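PDB 4IND: C381 turret protein from Sulfolobus turreted icosahedral virus, which forms the turrets of an archaeal virus, its chain folded into three jelly-roll domains and assembled as a five-chain complex. Local coordinates for residues 307-318 against 327-335; 60-71 against 129-140. All blocks are in the same frame, centred on the assembly; numbering follows the deposited sequence.

Contact 1: residues 307-318 against 327-335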
loop_
_atom_site.group_PDB
_atom_site.type_symbol
_atom_site.label_atom_id
_atom_site.label_comp_id
_atom_site.label_asym_id
_atom_site.label_seq_id
_atom_site.Cartn_x
_atom_site.Cartn_y
_atom_site.Cartn_z
ATOM N N LEU A 307 -43.313 18.742 -11.770
ATOM C CA LEU A 307 -43.992 18.561 -10.491
ATOM C C LEU A 307 -45.050 19.633 -10.267
ATOM O O LEU A 307 -44.788 20.815 -10.455
ATOM C CB LEU A 307 -42.994 18.589 -9.340
ATOM C CG LEU A 307 -42.110 17.353 -9.221
ATOM C CD1 LEU A 307 -41.193 17.458 -8.007
ATOM C CD2 LEU A 307 -42.967 16.098 -9.159
ATOM N N THR A 308 -46.245 19.204 -9.867
ATOM C CA THR A 308 -47.315 20.104 -9.460
ATOM C C THR A 308 -47.963 19.539 -8.209
ATOM O O THR A 308 -47.617 18.444 -7.762
ATOM C CB THR A 308 -48.398 20.252 -10.550
ATOM O OG1 THR A 308 -49.113 19.019 -10.694
ATOM C CG2 THR A 308 -47.773 20.635 -11.885
ATOM N N THR A 309 -48.913 20.279 -7.657
ATOM C CA THR A 309 -49.652 19.818 -6.491
ATOM C C THR A 309 -50.468 18.570 -6.815
ATOM O O THR A 309 -50.966 17.893 -5.917
ATOM C CB THR A 309 -50.573 20.918 -5.940
ATOM O OG1 THR A 309 -51.428 21.393 -6.985
ATOM C CG2 THR A 309 -49.751 22.079 -5.417
ATOM N N ALA A 310 -50.586 18.262 -8.103
ATOM C CA ALA A 310 -51.274 17.052 -8.548
ATOM C C ALA A 310 -50.423 15.793 -8.367
ATOM O O ALA A 310 -50.932 14.685 -8.499
ATOM C CB ALA A 310 -51.716 17.187 -9.997
ATOM N N VAL A 311 -49.136 15.970 -8.069
ATOM C CA VAL A 311 -48.233 14.848 -7.806
ATOM C C VAL A 311 -48.090 14.651 -6.302
ATOM O O VAL A 311 -47.661 15.558 -5.592
ATOM C CB VAL A 311 -46.835 15.084 -8.423
ATOM C CG1 VAL A 311 -45.948 13.834 -8.268
ATOM C CG2 VAL A 311 -46.961 15.474 -9.882
ATOM N N THR A 312 -48.451 13.465 -5.825
ATOM C CA THR A 312 -48.466 13.169 -4.393
ATOM C C THR A 312 -47.260 12.354 -3.946
ATOM O O THR A 312 -46.920 12.327 -2.764
ATOM C CB THR A 312 -49.724 12.385 -4.018
ATOM O OG1 THR A 312 -49.761 11.159 -4.762
ATOM C CG2 THR A 312 -50.971 13.200 -4.326
ATOM N N GLN A 313 -46.629 11.673 -4.894
ATOM C CA GLN A 313 -45.449 10.887 -4.582
ATOM C C GLN A 313 -44.463 10.921 -5.726
ATOM O O GLN A 313 -44.834 10.778 -6.885
ATOM C CB GLN A 313 -45.816 9.435 -4.263
ATOM C CG GLN A 313 -44.594 8.547 -3.992
ATOM C CD GLN A 313 -44.955 7.086 -3.764
ATOM O OE1 GLN A 313 -45.988 6.604 -4.239
ATOM N NE2 GLN A 313 -44.101 6.373 -3.030
ATOM N N CYS A 314 -43.198 11.111 -5.389
ATOM C CA CYS A 314 -42.154 11.094 -6.391
ATOM C C CYS A 314 -40.851 10.806 -5.671
ATOM O O CYS A 314 -40.182 11.727 -5.198
ATOM C CB CYS A 314 -42.107 12.436 -7.134
ATOM S SG CYS A 314 -40.991 12.435 -8.559
ATOM N N GLN A 315 -40.526 9.517 -5.553
ATOM C CA GLN A 315 -39.329 9.077 -4.850
ATOM C C GLN A 315 -38.406 8.294 -5.769
ATOM O O GLN A 315 -38.835 7.349 -6.442
ATOM C CB GLN A 315 -39.709 8.208 -3.651
ATOM C CG GLN A 315 -40.521 8.943 -2.605
ATOM C CD GLN A 315 -41.038 8.028 -1.525
ATOM O OE1 GLN A 315 -41.341 6.864 -1.775
ATOM N NE2 GLN A 315 -41.143 8.551 -0.312
ATOM N N LEU A 316 -37.138 8.694 -5.793
ATOM C CA LEU A 316 -36.107 7.908 -6.448
ATOM C C LEU A 316 -35.617 6.867 -5.442
ATOM O O LEU A 316 -35.321 7.203 -4.281
ATOM C CB LEU A 316 -34.953 8.813 -6.879
ATOM C CG LEU A 316 -33.916 8.181 -7.798
ATOM C CD1 LEU A 316 -34.579 7.729 -9.091
ATOM C CD2 LEU A 316 -32.780 9.149 -8.066
ATOM N N GLN A 317 -35.549 5.607 -5.875
ATOM C CA GLN A 317 -35.115 4.524 -5.001
ATOM C C GLN A 317 -34.008 3.713 -5.650
ATOM O O GLN A 317 -33.939 3.609 -6.880
ATOM C CB GLN A 317 -36.295 3.610 -4.664
ATOM C CG GLN A 317 -37.528 4.344 -4.207
ATOM C CD GLN A 317 -38.589 3.409 -3.691
ATOM O OE1 GLN A 317 -38.846 2.353 -4.270
ATOM N NE2 GLN A 317 -39.206 3.783 -2.585
ATOM N N ALA A 318 -33.149 3.125 -4.822
ATOM C CA ALA A 318 -32.011 2.386 -5.330
ATOM C C ALA A 318 -31.712 1.249 -4.389
ATOM O O ALA A 318 -32.150 1.263 -3.243
ATOM C CB ALA A 318 -30.807 3.290 -5.442
ATOM N N TYR A 327 -35.944 -1.892 -2.157
ATOM C CA TYR A 327 -35.356 -0.630 -2.560
ATOM C C TYR A 327 -35.466 0.383 -1.430
ATOM O O TYR A 327 -36.468 0.421 -0.720
ATOM C CB TYR A 327 -36.068 -0.091 -3.808
ATOM C CG TYR A 327 -35.735 -0.828 -5.088
ATOM C CD1 TYR A 327 -34.875 -0.279 -6.018
ATOM C CD2 TYR A 327 -36.276 -2.076 -5.360
ATOM C CE1 TYR A 327 -34.565 -0.942 -7.190
ATOM C CE2 TYR A 327 -35.967 -2.750 -6.533
ATOM C CZ TYR A 327 -35.111 -2.177 -7.440
ATOM O OH TYR A 327 -34.784 -2.826 -8.613
ATOM N N SER A 328 -34.442 1.211 -1.252
ATOM C CA SER A 328 -34.564 2.315 -0.303
ATOM C C SER A 328 -34.631 3.636 -1.042
ATOM O O SER A 328 -33.997 3.818 -2.085
ATOM C CB SER A 328 -33.433 2.306 0.735
ATOM O OG SER A 328 -32.204 1.862 0.177
ATOM N N THR A 329 -35.430 4.547 -0.505
ATOM C CA THR A 329 -35.562 5.880 -1.065
ATOM C C THR A 329 -34.249 6.619 -0.880
ATOM O O THR A 329 -33.727 6.678 0.237
ATOM C CB THR A 329 -36.698 6.638 -0.378
ATOM O OG1 THR A 329 -37.932 5.937 -0.599
ATOM C CG2 THR A 329 -36.819 8.053 -0.926
ATOM N N VAL A 330 -33.699 7.151 -1.975
ATOM C CA VAL A 330 -32.445 7.917 -1.913
ATOM C C VAL A 330 -32.693 9.424 -2.122
ATOM O O VAL A 330 -31.845 10.264 -1.819
ATOM C CB VAL A 330 -31.401 7.409 -2.905
ATOM C CG1 VAL A 330 -30.883 6.030 -2.483
ATOM C CG2 VAL A 330 -31.979 7.364 -4.319
ATOM N N TRP A 331 -33.860 9.758 -2.658
ATOM C CA TRP A 331 -34.291 11.157 -2.722
ATOM C C TRP A 331 -35.787 11.240 -2.904
ATOM O O TRP A 331 -36.377 10.501 -3.698
ATOM C CB TRP A 331 -33.601 11.937 -3.845
ATOM C CG TRP A 331 -33.861 13.404 -3.713
ATOM C CD1 TRP A 331 -34.731 14.160 -4.459
ATOM C CD2 TRP A 331 -33.298 14.289 -2.737
ATOM N NE1 TRP A 331 -34.719 15.453 -4.018
ATOM C CE2 TRP A 331 -33.850 15.565 -2.954
ATOM C CE3 TRP A 331 -32.372 14.130 -1.696
ATOM C CZ2 TRP A 331 -33.510 16.686 -2.178
ATOM C CZ3 TRP A 331 -32.027 15.239 -0.923
ATOM C CH2 TRP A 331 -32.594 16.502 -1.170
ATOM N N ASP A 332 -36.409 12.143 -2.161
ATOM C CA ASP A 332 -37.834 12.356 -2.267
ATOM C C ASP A 332 -38.029 13.755 -2.844
ATOM O O ASP A 332 -37.725 14.751 -2.191
ATOM C CB ASP A 332 -38.487 12.228 -0.896
ATOM C CG ASP A 332 -39.993 12.354 -0.956
ATOM O OD1 ASP A 332 -40.503 13.065 -1.849
ATOM O OD2 ASP A 332 -40.674 11.740 -0.114
ATOM N N PHE A 333 -38.502 13.833 -4.084
ATOM C CA PHE A 333 -38.587 15.119 -4.774
ATOM C C PHE A 333 -39.698 16.014 -4.238
ATOM O O PHE A 333 -39.684 17.231 -4.443
ATOM C CB PHE A 333 -38.725 14.911 -6.287
ATOM C CG PHE A 333 -37.530 14.281 -6.902
ATOM C CD1 PHE A 333 -36.452 15.055 -7.303
ATOM C CD2 PHE A 333 -37.454 12.902 -7.057
ATOM C CE1 PHE A 333 -35.317 14.456 -7.868
ATOM C CE2 PHE A 333 -36.330 12.305 -7.619
ATOM C CZ PHE A 333 -35.262 13.079 -8.022
ATOM N N ILE A 334 -40.667 15.416 -3.555
ATOM C CA ILE A 334 -41.725 16.199 -2.923
ATOM C C ILE A 334 -41.210 16.783 -1.613
ATOM O O ILE A 334 -41.246 17.982 -1.403
ATOM C CB ILE A 334 -42.975 15.347 -2.628
ATOM C CG1 ILE A 334 -43.474 14.640 -3.894
ATOM C CG2 ILE A 334 -44.066 16.197 -1.993
ATOM C CD1 ILE A 334 -43.825 15.575 -5.024
ATOM N N ALA A 335 -40.718 15.915 -0.735
ATOM C CA ALA A 335 -40.247 16.318 0.591
ATOM C C ALA A 335 -38.944 17.115 0.539
ATOM O O ALA A 335 -38.736 18.037 1.325
ATOM C CB ALA A 335 -40.066 15.080 1.479
#
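Q315 and D332 face each other as a non-hydrogen-bonded pair of the antiparallel hairpin 311-318/328-332. From Q315, CB lies 4.0 Å from CG2 of T329; CG comes 3.7 Å from OD2 of D332; beyond it the extended chain carries NE2 to 3.2 Å from the same oxygen. The N-H runs straight (167°) in the amide plane but meets the carboxylate from above, the two planes being 86° apart. OE1 of Q315 accepts from NE2 of Q313, whose OE1 is bonded to Q282. D332 turns its other oxygen, OD1, to the N-H of I334 (an Asx turn) and of A335 (an Asx motif), holding the chain where the strand ends.

On the same face Q317 NE2 donates to T329 OG1 (3.2 Å), while its OE1 is taken by Q353 of strand 351-358. Between these pairs V330 and W331 face L316 in a classic beta bulge: L316 O takes the N-H of V330 at 2.8 Å and, weakly, that of W331. The face carrying C314, L316 and A318 is mostly apolar. F333, its CG anti to the carbonyl carbon (chi1 -65°), brings CE2 to 3.8 Å from CB of L316 and CD2 to 3.9 Å from SG of C314, an oblique sulfur-aromatic contact. L369 and A302 pack on this ring, and F271 of the second subunit meets W331 edge-to-face.

The hairpin is thus two-sided: polar groups bond to one another, to backbone N-H groups and to outside glutamines on one face, while the other gives apolar side chains to the sandwich core.

Contact 2: residues 60-71 against 129-140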
loop_
_atom_site.group_PDB
_atom_site.type_symbol
_atom_site.label_atom_id
_atom_site.label_comp_id
_atom_site.label_asym_id
_atom_site.label_seq_id
_atom_site.Cartn_x
_atom_site.Cartn_y
_atom_site.Cartn_z
ATOM N N VAL A 60 9.228 -40.820 -15.640
ATOM C CA VAL A 60 8.113 -41.037 -16.557
ATOM C C VAL A 60 7.127 -42.018 -15.934
ATOM O O VAL A 60 7.541 -43.034 -15.383
ATOM C CB VAL A 60 8.617 -41.644 -17.890
ATOM C CG1 VAL A 60 7.451 -41.819 -18.876
ATOM C CG2 VAL A 60 9.709 -40.765 -18.496
ATOM N N VAL A 61 5.834 -41.730 -16.042
ATOM C CA VAL A 61 4.814 -42.657 -15.568
ATOM C C VAL A 61 4.813 -43.906 -16.451
ATOM O O VAL A 61 4.670 -43.824 -17.675
ATOM C CB VAL A 61 3.421 -42.013 -15.561
ATOM C CG1 VAL A 61 2.386 -43.015 -15.012
ATOM C CG2 VAL A 61 3.431 -40.733 -14.734
ATOM N N PRO A 62 4.977 -45.079 -15.839
ATOM C CA PRO A 62 5.079 -46.294 -16.652
ATOM C C PRO A 62 3.717 -46.818 -17.071
ATOM O O PRO A 62 2.705 -46.312 -16.573
ATOM C CB PRO A 62 5.749 -47.294 -15.701
ATOM C CG PRO A 62 5.380 -46.823 -14.340
ATOM C CD PRO A 62 5.242 -45.323 -14.409
ATOM N N LEU A 63 3.704 -47.822 -17.947
ATOM C CA LEU A 63 2.470 -48.489 -18.347
ATOM C C LEU A 63 1.753 -48.997 -17.117
ATOM O O LEU A 63 2.384 -49.529 -16.205
ATOM C CB LEU A 63 2.772 -49.668 -19.262
ATOM C CG LEU A 63 3.306 -49.293 -20.637
ATOM C CD1 LEU A 63 3.708 -50.549 -21.394
ATOM C CD2 LEU A 63 2.245 -48.514 -21.389
ATOM N N GLY A 64 0.433 -48.849 -17.096
ATOM C CA GLY A 64 -0.351 -49.262 -15.947
ATOM C C GLY A 64 -1.287 -48.155 -15.513
ATOM O O GLY A 64 -1.681 -47.324 -16.331
ATOM N N PRO A 65 -1.656 -48.142 -14.224
ATOM C CA PRO A 65 -2.598 -47.142 -13.722
ATOM C C PRO A 65 -1.983 -45.763 -13.784
ATOM O O PRO A 65 -0.751 -45.640 -13.798
ATOM C CB PRO A 65 -2.805 -47.562 -12.261
ATOM C CG PRO A 65 -1.565 -48.355 -11.920
ATOM C CD PRO A 65 -1.229 -49.085 -13.174
ATOM N N ASN A 66 -2.821 -44.737 -13.823
ATOM C CA ASN A 66 -2.320 -43.386 -13.739
ATOM C C ASN A 66 -1.552 -43.199 -12.438
ATOM O O ASN A 66 -1.842 -43.845 -11.433
ATOM C CB ASN A 66 -3.465 -42.375 -13.792
ATOM C CG ASN A 66 -4.233 -42.411 -15.105
ATOM O OD1 ASN A 66 -3.769 -42.968 -16.115
ATOM N ND2 ASN A 66 -5.420 -41.821 -15.094
ATOM N N ALA A 67 -0.559 -42.325 -12.462
ATOM C CA ALA A 67 0.051 -41.837 -11.225
ATOM C C ALA A 67 -0.784 -40.657 -10.728
ATOM O O ALA A 67 -1.668 -40.171 -11.441
ATOM C CB ALA A 67 1.481 -41.413 -11.473
ATOM N N SER A 68 -0.510 -40.194 -9.509
ATOM C CA SER A 68 -1.204 -39.046 -8.959
ATOM C C SER A 68 -0.238 -38.151 -8.219
ATOM O O SER A 68 0.764 -38.611 -7.682
ATOM C CB SER A 68 -2.292 -39.487 -7.976
ATOM O OG SER A 68 -3.194 -40.389 -8.571
ATOM N N ILE A 69 -0.548 -36.865 -8.189
ATOM C CA ILE A 69 0.089 -35.974 -7.244
ATOM C C ILE A 69 -0.994 -35.591 -6.245
ATOM O O ILE A 69 -2.099 -35.227 -6.627
ATOM C CB ILE A 69 0.649 -34.737 -7.937
ATOM C CG1 ILE A 69 1.801 -35.147 -8.861
ATOM C CG2 ILE A 69 1.159 -33.720 -6.889
ATOM C CD1 ILE A 69 2.261 -34.050 -9.801
ATOM N N ILE A 70 -0.682 -35.722 -4.963
ATOM C CA ILE A 70 -1.640 -35.459 -3.906
ATOM C C ILE A 70 -0.940 -34.666 -2.797
ATOM O O ILE A 70 0.064 -35.128 -2.233
ATOM C CB ILE A 70 -2.192 -36.783 -3.312
ATOM C CG1 ILE A 70 -2.895 -37.623 -4.392
ATOM C CG2 ILE A 70 -3.174 -36.490 -2.197
ATOM C CD1 ILE A 70 -3.530 -38.916 -3.828
ATOM N N ILE A 71 -1.460 -33.483 -2.480
ATOM C CA ILE A 71 -0.849 -32.643 -1.456
ATOM C C ILE A 71 -1.829 -32.262 -0.352
ATOM O O ILE A 71 -2.680 -31.404 -0.554
ATOM C CB ILE A 71 -0.283 -31.344 -2.076
ATOM C CG1 ILE A 71 0.531 -31.668 -3.333
ATOM C CG2 ILE A 71 0.590 -30.604 -1.068
ATOM C CD1 ILE A 71 0.981 -30.421 -4.141
ATOM N N ILE A 129 -7.228 -30.405 -0.275
ATOM C CA ILE A 129 -6.171 -31.315 -0.703
ATOM C C ILE A 129 -6.010 -31.260 -2.208
ATOM O O ILE A 129 -6.972 -31.509 -2.936
ATOM C CB ILE A 129 -6.524 -32.750 -0.296
ATOM C CG1 ILE A 129 -6.722 -32.821 1.224
ATOM C CG2 ILE A 129 -5.475 -33.720 -0.786
ATOM C CD1 ILE A 129 -7.473 -34.049 1.689
ATOM N N TYR A 130 -4.804 -30.943 -2.679
ATOM C CA TYR A 130 -4.560 -30.912 -4.117
ATOM C C TYR A 130 -4.476 -32.324 -4.701
ATOM O O TYR A 130 -3.897 -33.223 -4.096
ATOM C CB TYR A 130 -3.273 -30.125 -4.445
ATOM C CG TYR A 130 -3.023 -30.099 -5.937
ATOM C CD1 TYR A 130 -3.819 -29.322 -6.775
ATOM C CD2 TYR A 130 -2.033 -30.887 -6.515
ATOM C CE1 TYR A 130 -3.614 -29.303 -8.144
ATOM C CE2 TYR A 130 -1.827 -30.896 -7.905
ATOM C CZ TYR A 130 -2.614 -30.090 -8.705
ATOM O OH TYR A 130 -2.423 -30.079 -10.068
ATOM N N TYR A 131 -5.019 -32.508 -5.894
ATOM C CA TYR A 131 -5.103 -33.841 -6.509
ATOM C C TYR A 131 -5.097 -33.736 -8.030
ATOM O O TYR A 131 -5.891 -33.005 -8.604
ATOM C CB TYR A 131 -6.398 -34.517 -6.082
ATOM C CG TYR A 131 -6.628 -35.892 -6.725
ATOM C CD1 TYR A 131 -5.924 -37.002 -6.309
ATOM C CD2 TYR A 131 -7.566 -36.060 -7.723
ATOM C CE1 TYR A 131 -6.149 -38.256 -6.887
ATOM C CE2 TYR A 131 -7.800 -37.292 -8.298
ATOM C CZ TYR A 131 -7.090 -38.389 -7.879
ATOM O OH TYR A 131 -7.313 -39.631 -8.460
ATOM N N ILE A 132 -4.212 -34.477 -8.682
ATOM C CA ILE A 132 -4.272 -34.609 -10.136
ATOM C C ILE A 132 -3.704 -35.964 -10.559
ATOM O O ILE A 132 -2.727 -36.445 -9.986
ATOM C CB ILE A 132 -3.537 -33.442 -10.851
ATOM C CG1 ILE A 132 -3.828 -33.445 -12.364
ATOM C CG2 ILE A 132 -2.042 -33.489 -10.579
ATOM C CD1 ILE A 132 -3.275 -32.205 -13.074
ATOM N N GLN A 133 -4.323 -36.576 -11.556
ATOM C CA GLN A 133 -3.825 -37.835 -12.103
ATOM C C GLN A 133 -3.007 -37.570 -13.355
ATOM O O GLN A 133 -3.310 -36.660 -14.134
ATOM C CB GLN A 133 -4.979 -38.788 -12.431
ATOM C CG GLN A 133 -5.719 -39.325 -11.230
ATOM C CD GLN A 133 -6.667 -40.457 -11.597
ATOM O OE1 GLN A 133 -6.389 -41.248 -12.492
ATOM N NE2 GLN A 133 -7.804 -40.518 -10.923
ATOM N N LEU A 134 -1.968 -38.379 -13.545
ATOM C CA LEU A 134 -1.084 -38.262 -14.694
ATOM C C LEU A 134 -1.014 -39.604 -15.389
ATOM O O LEU A 134 -0.690 -40.605 -14.756
ATOM C CB LEU A 134 0.316 -37.829 -14.232
ATOM C CG LEU A 134 0.368 -36.524 -13.430
ATOM C CD1 LEU A 134 1.734 -36.309 -12.793
ATOM C CD2 LEU A 134 -0.026 -35.339 -14.295
ATOM N N PRO A 135 -1.309 -39.638 -16.697
ATOM C CA PRO A 135 -1.358 -40.905 -17.447
ATOM C C PRO A 135 0.024 -41.450 -17.799
ATOM O O PRO A 135 1.008 -40.699 -17.833
ATOM C CB PRO A 135 -2.112 -40.522 -18.744
ATOM C CG PRO A 135 -1.798 -39.070 -18.922
ATOM C CD PRO A 135 -1.726 -38.485 -17.519
ATOM N N PRO A 136 0.097 -42.760 -18.068
ATOM C CA PRO A 136 1.324 -43.436 -18.504
ATOM C C PRO A 136 2.003 -42.735 -19.679
ATOM O O PRO A 136 1.333 -42.304 -20.630
ATOM C CB PRO A 136 0.821 -44.816 -18.934
ATOM C CG PRO A 136 -0.387 -45.035 -18.092
ATOM C CD PRO A 136 -1.049 -43.690 -17.993
ATOM N N GLY A 137 3.331 -42.633 -19.622
ATOM C CA GLY A 137 4.072 -42.072 -20.739
ATOM C C GLY A 137 4.382 -40.593 -20.556
ATOM O O GLY A 137 5.180 -40.037 -21.302
ATOM N N LEU A 138 3.762 -39.956 -19.568
ATOM C CA LEU A 138 4.081 -38.549 -19.284
ATOM C C LEU A 138 5.345 -38.482 -18.433
ATOM O O LEU A 138 5.437 -39.124 -17.385
ATOM C CB LEU A 138 2.948 -37.868 -18.528
ATOM C CG LEU A 138 1.890 -37.060 -19.253
ATOM C CD1 LEU A 138 1.201 -36.141 -18.239
ATOM C CD2 LEU A 138 2.471 -36.264 -20.437
ATOM N N ALA A 139 6.331 -37.737 -18.904
ATOM C CA ALA A 139 7.496 -37.396 -18.103
ATOM C C ALA A 139 7.151 -36.141 -17.288
ATOM O O ALA A 139 6.557 -35.198 -17.821
ATOM C CB ALA A 139 8.674 -37.100 -19.043
ATOM N N ILE A 140 7.522 -36.128 -16.009
ATOM C CA ILE A 140 7.290 -34.961 -15.167
ATOM C C ILE A 140 8.606 -34.234 -14.924
ATOM O O ILE A 140 9.490 -34.756 -14.253
ATOM C CB ILE A 140 6.667 -35.377 -13.830
ATOM C CG1 ILE A 140 5.524 -36.364 -14.071
ATOM C CG2 ILE A 140 6.191 -34.162 -13.046
ATOM C CD1 ILE A 140 5.066 -37.102 -12.820
HETATM O O HOH W 1 -5.649 -41.516 -7.606
#
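Backbone bonds join I69 to I132 and flank them with the pairs A67-L134 and I71-Y130, so strands 67-71 and 130-134 run antiparallel at 162°, their axes 4.5 Å apart. A separate backbone link lies beyond the loop, where V61 N donates to L138 O (3.0 Å) and V61 O accepts from G137 N in the turn 135-138.

Among polar side chains, N66 ND2 reaches Q133 OE1 at 2.8 Å, the two amide planes 59° apart. Q133 NE2 in turn donates to Y131 OH at 2.7 Å, and a water joins that hydroxyl to S68 OG, a polar chain that runs from N66 onto the face of S68, Y131 and Q133.

Apolar contacts occur on both faces. CG1 of I70 lies at the ring edge, 3.6 Å from CD1 of Y131; with CG anti to the backbone N (chi1 177°), the tyrosine runs beside the isoleucine. On the face of I69 and L134, CD1 of I69 touches CD1 of L134 at 3.8 Å, and CD1 of I71 lies 3.9 Å from CD2 of Y130.

Strand 36-37 borders 67-71 on its other side, strands 78-88 and 94-96 pack on Y130, I132 and L138, and Y50 of the second subunit stacks on Y131.

From the N terminus, residues 60-71 come first and are followed by 57 residues, including strands 78-88, 94-96 and 114-124, before 129-140 closes contact 2 within the first galactose-binding-like domain. It joins strand 67-71 to 130-134, outermost in its three-stranded sheet, and the loop after strand 52-60 to the start of 138-147. The chain then crosses the second such domain and enters the nucleoplasmin-like one, where contact 1, a short hairpin, adds outermost strand 328-332 to 311-319. The two loops follow in series, neither nested nor crossed. Their centres stand about 66 Å apart on opposite sides of the chain's centre, yet both meet the second subunit.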